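Side-chain contacts in heroin esterase (Rhodococcus sp., PDB 1LZL), which probably hydrolyses the acetyl ester bonds of heroin, as a serine esterase of the alpha/beta hydrolase fold: residues L82-G87 against F185-E190; I154-Q159 against A167-K172; P5-E10 against M257-L262. All blocks are in the same frame, centred on the assembly; numbering follows the deposited sequence.

Contact 1 (L82-G87 against F185-E190); sequences LLWIHG and FLEIPE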
ATOM      1  N   LEU A  82      -7.946  -9.876  -3.189  1.00 10.23           N
ATOM      2  CA  LEU A  82      -6.937  -8.838  -3.098  1.00 10.30           C
ATOM      3  C   LEU A  82      -6.379  -8.886  -1.674  1.00 10.93           C
ATOM      4  O   LEU A  82      -7.154  -8.658  -0.738  1.00 11.35           O
ATOM      5  CB  LEU A  82      -7.536  -7.468  -3.388  1.00 10.67           C
ATOM      6  CG  LEU A  82      -6.649  -6.240  -3.086  1.00 10.98           C
ATOM      7  CD1 LEU A  82      -5.393  -6.238  -3.965  1.00 10.45           C
ATOM      8  CD2 LEU A  82      -7.500  -4.980  -3.262  1.00 11.47           C
ATOM      9  N   LEU A  83      -5.093  -9.153  -1.517  1.00  9.09           N
ATOM     10  CA  LEU A  83      -4.429  -8.973  -0.217  1.00  9.36           C
ATOM     11  C   LEU A  83      -4.073  -7.493  -0.170  1.00  8.81           C
ATOM     12  O   LEU A  83      -3.357  -7.007  -1.039  1.00  9.99           O
ATOM     13  CB  LEU A  83      -3.198  -9.881  -0.140  1.00 10.15           C
ATOM     14  CG  LEU A  83      -2.463  -9.885   1.198  1.00 11.50           C
ATOM     15  CD1 LEU A  83      -3.131 -10.769   2.205  1.00 23.15           C
ATOM     16  CD2 LEU A  83      -1.016 -10.386   1.055  1.00 21.72           C
ATOM     17  N   TRP A  84      -4.578  -6.746   0.804  1.00  8.68           N
ATOM     18  CA  TRP A  84      -4.405  -5.316   0.849  1.00  8.23           C
ATOM     19  C   TRP A  84      -3.624  -4.915   2.093  1.00  8.94           C
ATOM     20  O   TRP A  84      -3.843  -5.486   3.172  1.00  9.22           O
ATOM     21  CB  TRP A  84      -5.802  -4.609   0.906  1.00 10.79           C
ATOM     22  CG  TRP A  84      -5.591  -3.116   0.942  1.00 10.11           C
ATOM     23  CD1 TRP A  84      -5.764  -2.290   1.996  1.00 13.36           C
ATOM     24  CD2 TRP A  84      -5.143  -2.331  -0.158  1.00 11.66           C
ATOM     25  NE1 TRP A  84      -5.458  -1.011   1.629  1.00 15.02           N
ATOM     26  CE2 TRP A  84      -5.081  -1.003   0.317  1.00 13.29           C
ATOM     27  CE3 TRP A  84      -4.802  -2.580  -1.485  1.00 12.38           C
ATOM     28  CZ2 TRP A  84      -4.684   0.076  -0.476  1.00 17.01           C
ATOM     29  CZ3 TRP A  84      -4.402  -1.515  -2.295  1.00 16.43           C
ATOM     30  CH2 TRP A  84      -4.350  -0.190  -1.783  1.00 18.69           C
ATOM     31  N   ILE A  85      -2.739  -3.941   1.947  1.00  8.41           N
ATOM     32  CA  ILE A  85      -1.839  -3.522   3.017  1.00  7.74           C
ATOM     33  C   ILE A  85      -1.896  -2.011   3.131  1.00  8.05           C
ATOM     34  O   ILE A  85      -1.547  -1.234   2.215  1.00  8.47           O
ATOM     35  CB  ILE A  85      -0.400  -4.006   2.697  1.00  7.71           C
ATOM     36  CG1 ILE A  85      -0.389  -5.515   2.366  1.00  8.60           C
ATOM     37  CG2 ILE A  85       0.542  -3.662   3.821  1.00  8.01           C
ATOM     38  CD1 ILE A  85       0.924  -5.976   1.736  1.00  9.46           C
ATOM     39  N   HIS A  86      -2.346  -1.532   4.298  1.00  8.32           N
ATOM     40  CA  HIS A  86      -2.548  -0.108   4.509  1.00  8.59           C
ATOM     41  C   HIS A  86      -1.220   0.638   4.632  1.00  8.72           C
ATOM     42  O   HIS A  86      -0.184   0.046   4.853  1.00  9.29           O
ATOM     43  CB  HIS A  86      -3.347   0.162   5.781  1.00  9.35           C
ATOM     44  CG  HIS A  86      -2.594  -0.111   7.052  1.00 10.51           C
ATOM     45  ND1 HIS A  86      -1.742   0.801   7.628  1.00 10.38           N
ATOM     46  CD2 HIS A  86      -2.617  -1.185   7.921  1.00 10.01           C
ATOM     47  CE1 HIS A  86      -1.227   0.319   8.743  1.00  9.79           C
ATOM     48  NE2 HIS A  86      -1.732  -0.877   8.967  1.00 10.22           N
ATOM     49  N   GLY A  87      -1.359   1.990   4.444  1.00  9.12           N
ATOM     50  CA  GLY A  87      -0.183   2.821   4.540  1.00 10.29           C
ATOM     51  C   GLY A  87       0.037   3.490   5.875  1.00 10.58           C
ATOM     52  O   GLY A  87      -0.564   3.064   6.877  1.00 12.27           O
ATOM     53  N   PHE A 185      -0.655  -4.346  -7.144  1.00  7.72           N
ATOM     54  CA  PHE A 185      -1.282  -3.026  -7.205  1.00  7.76           C
ATOM     55  C   PHE A 185      -0.564  -2.099  -6.219  1.00  8.77           C
ATOM     56  O   PHE A 185      -0.705  -2.321  -4.986  1.00  9.44           O
ATOM     57  CB  PHE A 185      -2.780  -3.166  -6.893  1.00  9.06           C
ATOM     58  CG  PHE A 185      -3.511  -1.843  -6.958  1.00  9.49           C
ATOM     59  CD1 PHE A 185      -3.589  -0.955  -5.882  1.00 14.79           C
ATOM     60  CD2 PHE A 185      -4.116  -1.474  -8.146  1.00 10.27           C
ATOM     61  CE1 PHE A 185      -4.231   0.255  -6.012  1.00 17.56           C
ATOM     62  CE2 PHE A 185      -4.783  -0.264  -8.260  1.00 14.25           C
ATOM     63  CZ  PHE A 185      -4.834   0.616  -7.209  1.00 16.93           C
ATOM     64  N   LEU A 186       0.133  -1.117  -6.744  1.00  7.94           N
ATOM     65  CA  LEU A 186       0.980  -0.261  -5.931  1.00  8.61           C
ATOM     66  C   LEU A 186       0.513   1.178  -5.993  1.00  8.16           C
ATOM     67  O   LEU A 186       0.703   1.830  -7.055  1.00 10.02           O
ATOM     68  CB  LEU A 186       2.453  -0.397  -6.404  1.00  8.57           C
ATOM     69  CG  LEU A 186       2.991  -1.839  -6.423  1.00  7.94           C
ATOM     70  CD1 LEU A 186       4.447  -1.840  -6.871  1.00 11.23           C
ATOM     71  CD2 LEU A 186       2.857  -2.531  -5.057  1.00 10.93           C
ATOM     72  N   GLU A 187      -0.073   1.696  -4.933  1.00  8.61           N
ATOM     73  CA  GLU A 187      -0.555   3.077  -4.985  1.00  7.57           C
ATOM     74  C   GLU A 187       0.386   3.973  -4.207  1.00  8.20           C
ATOM     75  O   GLU A 187       0.601   3.687  -3.011  1.00  8.38           O
ATOM     76  CB  GLU A 187      -1.980   3.079  -4.397  1.00 10.93           C
ATOM     77  CG  GLU A 187      -2.708   4.384  -4.321  1.00 18.38           C
ATOM     78  CD  GLU A 187      -4.195   4.216  -3.963  1.00 30.62           C
ATOM     79  OE1 GLU A 187      -4.588   3.199  -3.355  1.00 29.63           O
ATOM     80  OE2 GLU A 187      -4.942   5.175  -4.332  1.00 44.01           O
ATOM     81  N   ILE A 188       0.887   5.019  -4.840  1.00  7.91           N
ATOM     82  CA  ILE A 188       1.851   5.958  -4.232  1.00  7.60           C
ATOM     83  C   ILE A 188       2.866   5.212  -3.351  1.00  8.29           C
ATOM     84  O   ILE A 188       3.099   5.519  -2.199  1.00  8.70           O
ATOM     85  CB  ILE A 188       1.153   7.113  -3.514  1.00  8.16           C
ATOM     86  CG1 ILE A 188       0.199   6.746  -2.347  1.00  9.63           C
ATOM     87  CG2 ILE A 188       0.421   7.957  -4.540  1.00 10.83           C
ATOM     88  CD1 ILE A 188      -0.477   7.924  -1.642  1.00 12.85           C
ATOM     89  N   PRO A 189       3.517   4.158  -3.898  1.00  7.61           N
ATOM     90  CA  PRO A 189       4.319   3.307  -3.014  1.00  8.06           C
ATOM     91  C   PRO A 189       5.580   3.944  -2.457  1.00  7.91           C
ATOM     92  O   PRO A 189       6.210   4.762  -3.152  1.00  9.09           O
ATOM     93  CB  PRO A 189       4.725   2.136  -3.963  1.00  8.37           C
ATOM     94  CG  PRO A 189       4.719   2.758  -5.336  1.00  8.91           C
ATOM     95  CD  PRO A 189       3.520   3.697  -5.310  1.00  8.38           C
ATOM     96  N   GLU A 190       6.007   3.549  -1.258  1.00  7.51           N
ATOM     97  CA  GLU A 190       7.233   3.942  -0.569  1.00  7.59           C
ATOM     98  C   GLU A 190       8.220   2.795  -0.737  1.00  8.44           C
ATOM     99  O   GLU A 190       8.086   1.743  -0.089  1.00  9.20           O
ATOM    100  CB  GLU A 190       6.913   4.222   0.893  1.00  9.96           C
ATOM    101  CG  GLU A 190       8.111   4.665   1.723  1.00 10.63           C
ATOM    102  CD  GLU A 190       7.744   4.986   3.156  1.00 10.06           C
ATOM    103  OE1 GLU A 190       6.593   4.808   3.573  1.00 10.99           O
ATOM    104  OE2 GLU A 190       8.689   5.431   3.861  1.00 10.69           O
TER

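Contact 2 (I154-Q159 against A167-K172); sequences IAVGGQ and AGTVLK. Unlike the reference sequence in segment 154-159: Gln159 (reference Glu).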
ATOM      1  N   ILE A 154      -4.889 -14.317  -7.023  1.00 11.56           N
ATOM      2  CA  ILE A 154      -4.550 -13.513  -5.852  1.00 10.88           C
ATOM      3  C   ILE A 154      -3.822 -12.256  -6.331  1.00 10.42           C
ATOM      4  O   ILE A 154      -2.824 -12.374  -7.050  1.00 12.61           O
ATOM      5  CB  ILE A 154      -3.646 -14.295  -4.884  1.00 12.15           C
ATOM      6  CG1 ILE A 154      -4.324 -15.603  -4.431  1.00 14.51           C
ATOM      7  CG2 ILE A 154      -3.206 -13.422  -3.706  1.00 12.52           C
ATOM      8  CD1 ILE A 154      -3.349 -16.539  -3.738  1.00 18.19           C
ATOM      9  N   ALA A 155      -4.327 -11.107  -5.920  1.00 10.56           N
ATOM     10  CA  ALA A 155      -3.615  -9.837  -6.117  1.00  9.41           C
ATOM     11  C   ALA A 155      -2.940  -9.432  -4.800  1.00  8.78           C
ATOM     12  O   ALA A 155      -3.527  -9.703  -3.750  1.00 10.88           O
ATOM     13  CB  ALA A 155      -4.515  -8.707  -6.612  1.00 10.78           C
ATOM     14  N   VAL A 156      -1.814  -8.761  -4.825  1.00  9.00           N
ATOM     15  CA  VAL A 156      -1.195  -8.179  -3.623  1.00  8.66           C
ATOM     16  C   VAL A 156      -1.103  -6.687  -3.895  1.00  8.26           C
ATOM     17  O   VAL A 156      -0.606  -6.303  -4.980  1.00  9.14           O
ATOM     18  CB  VAL A 156       0.170  -8.785  -3.319  1.00  9.02           C
ATOM     19  CG1 VAL A 156       0.771  -8.080  -2.095  1.00 10.10           C
ATOM     20  CG2 VAL A 156       0.028 -10.287  -3.048  1.00  9.38           C
ATOM     21  N   GLY A 157      -1.556  -5.856  -2.965  1.00  8.66           N
ATOM     22  CA  GLY A 157      -1.517  -4.420  -3.207  1.00  8.75           C
ATOM     23  C   GLY A 157      -1.437  -3.628  -1.940  1.00  7.94           C
ATOM     24  O   GLY A 157      -1.682  -4.145  -0.833  1.00  8.92           O
ATOM     25  N   GLY A 158      -1.110  -2.339  -2.034  1.00  8.04           N
ATOM     26  CA  GLY A 158      -1.147  -1.503  -0.845  1.00  8.53           C
ATOM     27  C   GLY A 158      -0.892  -0.051  -1.241  1.00  8.86           C
ATOM     28  O   GLY A 158      -0.591   0.225  -2.399  1.00  8.23           O
ATOM     29  N   GLN A 159      -1.024   0.838  -0.253  1.00  8.57           N
ATOM     30  CA  GLN A 159      -0.821   2.258  -0.480  1.00  8.67           C
ATOM     31  C   GLN A 159       0.363   2.756   0.342  1.00  8.83           C
ATOM     32  O   GLN A 159       0.470   2.362   1.525  1.00  9.64           O
ATOM     33  CB  GLN A 159      -2.099   3.041  -0.052  1.00 11.32           C
ATOM     34  CG  GLN A 159      -2.043   4.537  -0.297  1.00 16.99           C
ATOM     35  CD  GLN A 159      -3.338   5.279  -0.048  1.00 31.98           C
ATOM     36  OE1 GLN A 159      -3.669   6.267  -0.703  1.00 37.92           O
ATOM     37  NE2 GLN A 159      -4.118   4.819   0.927  1.00 44.33           N
ATOM     38  N   ALA A 167       5.077  -4.528  -2.517  1.00  7.99           N
ATOM     39  CA  ALA A 167       6.165  -4.819  -3.476  1.00  7.31           C
ATOM     40  C   ALA A 167       7.183  -5.765  -2.857  1.00  7.62           C
ATOM     41  O   ALA A 167       7.681  -6.681  -3.554  1.00  9.55           O
ATOM     42  CB  ALA A 167       6.828  -3.533  -3.932  1.00  9.06           C
ATOM     43  N   GLY A 168       7.521  -5.627  -1.586  1.00  8.21           N
ATOM     44  CA  GLY A 168       8.448  -6.530  -0.946  1.00  9.12           C
ATOM     45  C   GLY A 168       7.882  -7.927  -0.779  1.00 11.01           C
ATOM     46  O   GLY A 168       8.619  -8.939  -0.972  1.00 10.63           O
ATOM     47  N   THR A 169       6.599  -7.995  -0.424  1.00  9.44           N
ATOM     48  CA  THR A 169       5.906  -9.271  -0.333  1.00  8.88           C
ATOM     49  C   THR A 169       5.850  -9.963  -1.694  1.00  9.53           C
ATOM     50  O   THR A 169       6.015 -11.204  -1.762  1.00 10.18           O
ATOM     51  CB  THR A 169       4.475  -9.037   0.191  1.00  9.05           C
ATOM     52  OG1 THR A 169       4.626  -8.505   1.537  1.00 10.39           O
ATOM     53  CG2 THR A 169       3.723 -10.352   0.284  1.00 10.26           C
ATOM     54  N   VAL A 170       5.637  -9.229  -2.763  1.00  9.73           N
ATOM     55  CA  VAL A 170       5.580  -9.815  -4.114  1.00  9.37           C
ATOM     56  C   VAL A 170       6.958 -10.276  -4.555  1.00  9.72           C
ATOM     57  O   VAL A 170       7.043 -11.383  -5.134  1.00 10.97           O
ATOM     58  CB  VAL A 170       4.939  -8.814  -5.089  1.00  9.74           C
ATOM     59  CG1 VAL A 170       5.148  -9.248  -6.553  1.00 10.71           C
ATOM     60  CG2 VAL A 170       3.451  -8.652  -4.774  1.00  9.85           C
ATOM     61  N   LEU A 171       8.021  -9.565  -4.247  1.00  9.36           N
ATOM     62  CA  LEU A 171       9.385 -10.033  -4.481  1.00 10.44           C
ATOM     63  C   LEU A 171       9.616 -11.338  -3.713  1.00 10.68           C
ATOM     64  O   LEU A 171      10.135 -12.306  -4.293  1.00 11.69           O
ATOM     65  CB  LEU A 171      10.458  -9.013  -4.090  1.00 11.03           C
ATOM     66  CG  LEU A 171      10.599  -7.903  -5.140  1.00 10.77           C
ATOM     67  CD1 LEU A 171      11.236  -6.678  -4.493  1.00 11.80           C
ATOM     68  CD2 LEU A 171      11.420  -8.432  -6.322  1.00 12.30           C
ATOM     69  N   LYS A 172       9.240 -11.357  -2.429  1.00 11.31           N
ATOM     70  CA  LYS A 172       9.450 -12.535  -1.591  1.00 12.10           C
ATOM     71  C   LYS A 172       8.671 -13.710  -2.127  1.00 11.95           C
ATOM     72  O   LYS A 172       9.197 -14.859  -2.183  1.00 13.11           O
ATOM     73  CB  LYS A 172       9.045 -12.193  -0.136  1.00 13.35           C
ATOM     74  CG  LYS A 172       9.350 -13.382   0.792  1.00 16.53           C
ATOM     75  CD  LYS A 172       9.382 -12.880   2.241  1.00 18.80           C
ATOM     76  CE  LYS A 172      10.756 -12.238   2.494  1.00 32.52           C
ATOM     77  NZ  LYS A 172      11.697 -13.131   3.254  1.00 64.87           N
TER

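Contact 3 (P5-E10 against M257-L262); sequences PTLDPE and MELDPL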
ATOM      1  N   PRO A   5       1.180  26.193  -6.982  1.00 15.65           N
ATOM      2  CA  PRO A   5       0.307  26.679  -8.071  1.00 17.69           C
ATOM      3  C   PRO A   5      -0.072  25.576  -9.054  1.00 19.57           C
ATOM      4  O   PRO A   5      -1.105  25.727  -9.754  1.00 19.54           O
ATOM      5  CB  PRO A   5       1.144  27.805  -8.686  1.00 20.96           C
ATOM      6  CG  PRO A   5       2.537  27.659  -8.178  1.00 20.16           C
ATOM      7  CD  PRO A   5       2.519  26.739  -6.974  1.00 15.13           C
ATOM      8  N   THR A   6       0.619  24.422  -9.094  1.00 17.03           N
ATOM      9  CA  THR A   6       0.174  23.356  -9.974  1.00 15.91           C
ATOM     10  C   THR A   6      -0.914  22.498  -9.359  1.00 15.40           C
ATOM     11  O   THR A   6      -1.505  21.620  -9.997  1.00 16.91           O
ATOM     12  CB  THR A   6       1.312  22.397 -10.375  1.00 17.72           C
ATOM     13  OG1 THR A   6       1.717  21.655  -9.219  1.00 16.95           O
ATOM     14  CG2 THR A   6       2.509  23.168 -10.911  1.00 16.39           C
ATOM     15  N   LEU A   7      -1.270  22.694  -8.084  1.00 14.47           N
ATOM     16  CA  LEU A   7      -2.343  21.912  -7.532  1.00 15.74           C
ATOM     17  C   LEU A   7      -3.652  22.051  -8.262  1.00 18.21           C
ATOM     18  O   LEU A   7      -4.079  23.122  -8.702  1.00 19.05           O
ATOM     19  CB  LEU A   7      -2.602  22.364  -6.067  1.00 21.00           C
ATOM     20  CG  LEU A   7      -1.936  21.562  -4.977  1.00 26.93           C
ATOM     21  CD1 LEU A   7      -2.203  22.205  -3.611  1.00 28.63           C
ATOM     22  CD2 LEU A   7      -2.454  20.142  -5.009  1.00 29.53           C
ATOM     23  N   ASP A   8      -4.338  20.936  -8.356  1.00 18.39           N
ATOM     24  CA  ASP A   8      -5.704  20.986  -8.865  1.00 20.95           C
ATOM     25  C   ASP A   8      -6.533  21.913  -8.001  1.00 20.81           C
ATOM     26  O   ASP A   8      -6.516  21.747  -6.756  1.00 20.67           O
ATOM     27  CB  ASP A   8      -6.110  19.523  -8.849  1.00 23.57           C
ATOM     28  CG  ASP A   8      -7.460  19.284  -9.483  1.00 24.15           C
ATOM     29  OD1 ASP A   8      -8.382  20.059  -9.099  1.00 36.73           O
ATOM     30  OD2 ASP A   8      -7.588  18.393 -10.301  1.00 22.06           O
ATOM     31  N   PRO A   9      -7.227  22.921  -8.485  1.00 28.79           N
ATOM     32  CA  PRO A   9      -7.994  23.804  -7.592  1.00 30.56           C
ATOM     33  C   PRO A   9      -8.931  23.129  -6.603  1.00 30.21           C
ATOM     34  O   PRO A   9      -9.161  23.603  -5.476  1.00 30.62           O
ATOM     35  CB  PRO A   9      -8.823  24.638  -8.604  1.00 38.05           C
ATOM     36  CG  PRO A   9      -7.855  24.736  -9.742  1.00 40.53           C
ATOM     37  CD  PRO A   9      -7.307  23.340  -9.905  1.00 35.47           C
ATOM     38  N   GLU A  10      -9.445  21.980  -7.049  1.00 29.03           N
ATOM     39  CA  GLU A  10     -10.361  21.170  -6.258  1.00 28.92           C
ATOM     40  C   GLU A  10      -9.661  20.629  -5.014  1.00 26.67           C
ATOM     41  O   GLU A  10     -10.223  20.441  -3.923  1.00 29.96           O
ATOM     42  CB  GLU A  10     -10.918  20.045  -7.138  1.00 32.59           C
ATOM     43  CG  GLU A  10     -12.167  20.387  -7.918  1.00 38.14           C
ATOM     44  CD  GLU A  10     -12.930  19.170  -8.397  1.00 43.41           C
ATOM     45  OE1 GLU A  10     -12.337  18.277  -9.037  1.00 45.87           O
ATOM     46  OE2 GLU A  10     -14.145  19.082  -8.138  1.00 54.46           O
ATOM     47  N   MET A 257       1.748  10.607  -7.551  1.00  8.07           N
ATOM     48  CA  MET A 257       1.155  11.931  -7.462  1.00  8.22           C
ATOM     49  C   MET A 257       2.219  12.985  -7.729  1.00  8.89           C
ATOM     50  O   MET A 257       3.379  12.783  -7.425  1.00  9.96           O
ATOM     51  CB  MET A 257       0.512  12.140  -6.098  1.00 10.59           C
ATOM     52  CG  MET A 257      -0.494  11.064  -5.734  1.00 11.72           C
ATOM     53  SD  MET A 257      -1.989  11.086  -6.729  1.00 13.98           S
ATOM     54  CE  MET A 257      -2.240   9.373  -7.109  1.00 18.94           C
ATOM     55  N   GLU A 258       1.770  14.118  -8.294  1.00  9.04           N
ATOM     56  CA  GLU A 258       2.747  15.109  -8.747  1.00  8.83           C
ATOM     57  C   GLU A 258       3.648  15.675  -7.648  1.00  9.35           C
ATOM     58  O   GLU A 258       4.854  15.784  -7.822  1.00  9.49           O
ATOM     59  CB  GLU A 258       1.960  16.244  -9.418  1.00  9.47           C
ATOM     60  CG  GLU A 258       2.927  17.291  -9.969  1.00  9.90           C
ATOM     61  CD  GLU A 258       2.304  18.418 -10.759  1.00 11.09           C
ATOM     62  OE1 GLU A 258       1.310  18.160 -11.467  1.00 12.61           O
ATOM     63  OE2 GLU A 258       2.863  19.561 -10.682  1.00 12.76           O
ATOM     64  N   LEU A 259       3.030  16.086  -6.548  1.00  9.74           N
ATOM     65  CA  LEU A 259       3.696  16.799  -5.474  1.00 11.61           C
ATOM     66  C   LEU A 259       4.040  15.867  -4.326  1.00 14.25           C
ATOM     67  O   LEU A 259       4.252  16.289  -3.186  1.00 13.42           O
ATOM     68  CB  LEU A 259       2.822  17.969  -4.972  1.00 11.91           C
ATOM     69  CG  LEU A 259       2.539  19.049  -6.015  1.00 15.26           C
ATOM     70  CD1 LEU A 259       1.739  20.169  -5.388  1.00 23.34           C
ATOM     71  CD2 LEU A 259       3.817  19.632  -6.601  1.00 19.31           C
ATOM     72  N   ASP A 260       4.171  14.570  -4.588  1.00 12.24           N
ATOM     73  CA  ASP A 260       4.596  13.566  -3.626  1.00 10.99           C
ATOM     74  C   ASP A 260       6.077  13.317  -3.679  1.00  9.96           C
ATOM     75  O   ASP A 260       6.673  13.009  -4.760  1.00 10.81           O
ATOM     76  CB  ASP A 260       3.835  12.280  -3.966  1.00 12.53           C
ATOM     77  CG  ASP A 260       4.007  11.141  -2.994  1.00 11.77           C
ATOM     78  OD1 ASP A 260       4.843  11.235  -2.064  1.00 12.25           O
ATOM     79  OD2 ASP A 260       3.253  10.168  -3.153  1.00 13.02           O
ATOM     80  N   PRO A 261       6.846  13.365  -2.593  1.00 10.33           N
ATOM     81  CA  PRO A 261       8.265  13.029  -2.641  1.00  9.56           C
ATOM     82  C   PRO A 261       8.496  11.595  -3.164  1.00  8.95           C
ATOM     83  O   PRO A 261       9.562  11.303  -3.690  1.00  9.35           O
ATOM     84  CB  PRO A 261       8.710  13.027  -1.163  1.00 11.75           C
ATOM     85  CG  PRO A 261       7.533  13.394  -0.381  1.00 16.35           C
ATOM     86  CD  PRO A 261       6.365  13.738  -1.239  1.00 11.09           C
ATOM     87  N   LEU A 262       7.551  10.688  -3.021  1.00  8.13           N
ATOM     88  CA  LEU A 262       7.673   9.303  -3.500  1.00  8.37           C
ATOM     89  C   LEU A 262       7.486   9.200  -5.002  1.00  7.87           C
ATOM     90  O   LEU A 262       7.629   8.086  -5.567  1.00  8.88           O
ATOM     91  CB  LEU A 262       6.598   8.464  -2.806  1.00  9.32           C
ATOM     92  CG  LEU A 262       6.683   8.402  -1.267  1.00 10.44           C
ATOM     93  CD1 LEU A 262       5.517   7.618  -0.700  1.00 10.87           C
ATOM     94  CD2 LEU A 262       8.011   7.798  -0.853  1.00 12.09           C
TER

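Contact 1 (L82-G87 against F185-E190)
Trp84 meets Phe185 and Glu187 through the benzene end of its indole. With CG anti to the backbone N (chi1 -180°), this torsion carries the far end of the indole close to strand 183-187, two places along in the sheet. Its CZ3 touches Phe185 CD1 at 3.7 Å; CD1 comes to the edge of the indole, near its plane, while relative to the Phe185 ring the approach is oblique. Further round the same edge, Trp84 CH2 lies 3.7 Å from Glu187 OE1. The Glu187 chain is extended, so its carboxylate stands at the rim of the indole with its plane turned 71° from the ring. OE1 also lies in the plane of the Phe185 ring, at its edge. No hydrogen bond links the segments. The indole NE1 has a weak hydrogen bond to Ser98 OG. The contact spans the central parallel strands of the alpha/beta hydrolase sheet: strand 153-159 runs between the two, and the indole passes over it at Gly157 and Gly158, the latter probably in the nucleophile elbow. Phe101 of helix 99-109 meets the indole, strand 112-116 touches it through Val113 and Asn115, and Tyr253 of strand 252-257 lies nearly parallel to the Phe185 ring.

Contact 2 (I154-Q159 against A167-K172)
No flat group takes part where Val156 meets Val170 and Thr169: there is no ring or carboxylate with a face or edge to offer, and branched aliphatic side chains do all the touching. Val156 points from strand 153-159 toward helix 161-176, and Val170 points back at it, the two side chains running alongside one another but pointing opposite ways. One methyl carries most of the contact. Val170 CG2 sits 3.6 Å from Val156 CB and 3.8 Å from Val156 CG1, with Val156 CG2 a little beyond, so it rests against the branch point of the other valine. The torsion of Val170 (chi1 167°) turns CG1 anti to its backbone N and leaves CG2 as the branch that meets the strand. Thr169 adds a looser touch, its CG2 4.4 Å from Val156 CG1, while its OG1 hydrogen-bonds to Leu165 O one turn back in the helix. The pairing joins the first strand and the helix of a beta-alpha-beta unit completed by strand 183-187; the tight turn between them is probably the nucleophile elbow of the alpha/beta hydrolases. Helix 128-142 packs against Thr169 through Val130 and Cys133. With the one nearby hydroxyl occupied within its own helix and no hydrogen bond across the segments, strand and helix are held here by shape and exclusion of water, without any directional bond.

Contact 3 (P5-E10 against M257-L262)
Thr6 and Glu258 are brought together by two quite different torsions: in Thr6, chi1 69° sets OG1 between the backbone N and the carbonyl carbon, while Glu258 stretches out with CG anti to its N (chi1 -178°). Glu258 belongs to a type I beta turn, Met257 to Asp260, just after strand 252-257 of the alpha/beta hydrolase sheet, and the contact fastens the N-terminal part of the chain to that turn. Thr6 OG1 donates to Glu258 OE2 at 2.8 Å, approaching from above the carboxylate plane, 56° out of it. Thr6 CB is also close, 3.2 Å from Glu258 OE2. The other oxygen, OE1, accepts from Gly287 N, so both ends of the carboxylate are gripped and its rotation should be restrained. Beside this polar pair, Leu259 lays CD2 3.9 Å from Thr6 OG1 and CD1 4.0 Å from Leu7 CG; Phe289 also touches Leu7. Thr6 is exposed, whereas both leucines are buried. Next along each segment an aspartate makes a capping bond. Asp8, the N-cap of helix 9-14, takes Glu10 N on the anti lone pair of OD1. Asp260 lies ahead of the turn that leads into helix 263-275; its OD2 bonds His290 ND1, consistent with the acid of a Ser-His-Asp triad, and Asp260 OD1 accepts from Leu262 N at 2.9 Å.

How the contacts relate
From the N terminus the chain passes 5-10, makes strands 49-56 and 65-72, reaches 82-87 on strand 79-85, runs through 154-159 and 167-172, and returns to the sheet at 185-190 before 257-262. Contact 3 closes the longest loop, contact 1 lies within it, and contact 2 closes a short strand-to-helix connection within that; none cross. Contacts 1 and 2 share the sheet, Leu83 N lying 2.8 Å from Ala155 O. Contact 1 reaches contact 3 where Ile188 packs on Met257, Asp260 and Leu262. Contacts 2 and 3 do not touch. Contact 2 ties helix 161-176 to strand 153-159, contact 1 links strands 79-85 and 183-187 across it, and contact 3 ties the N-terminal tail to the loop after strand 252-257.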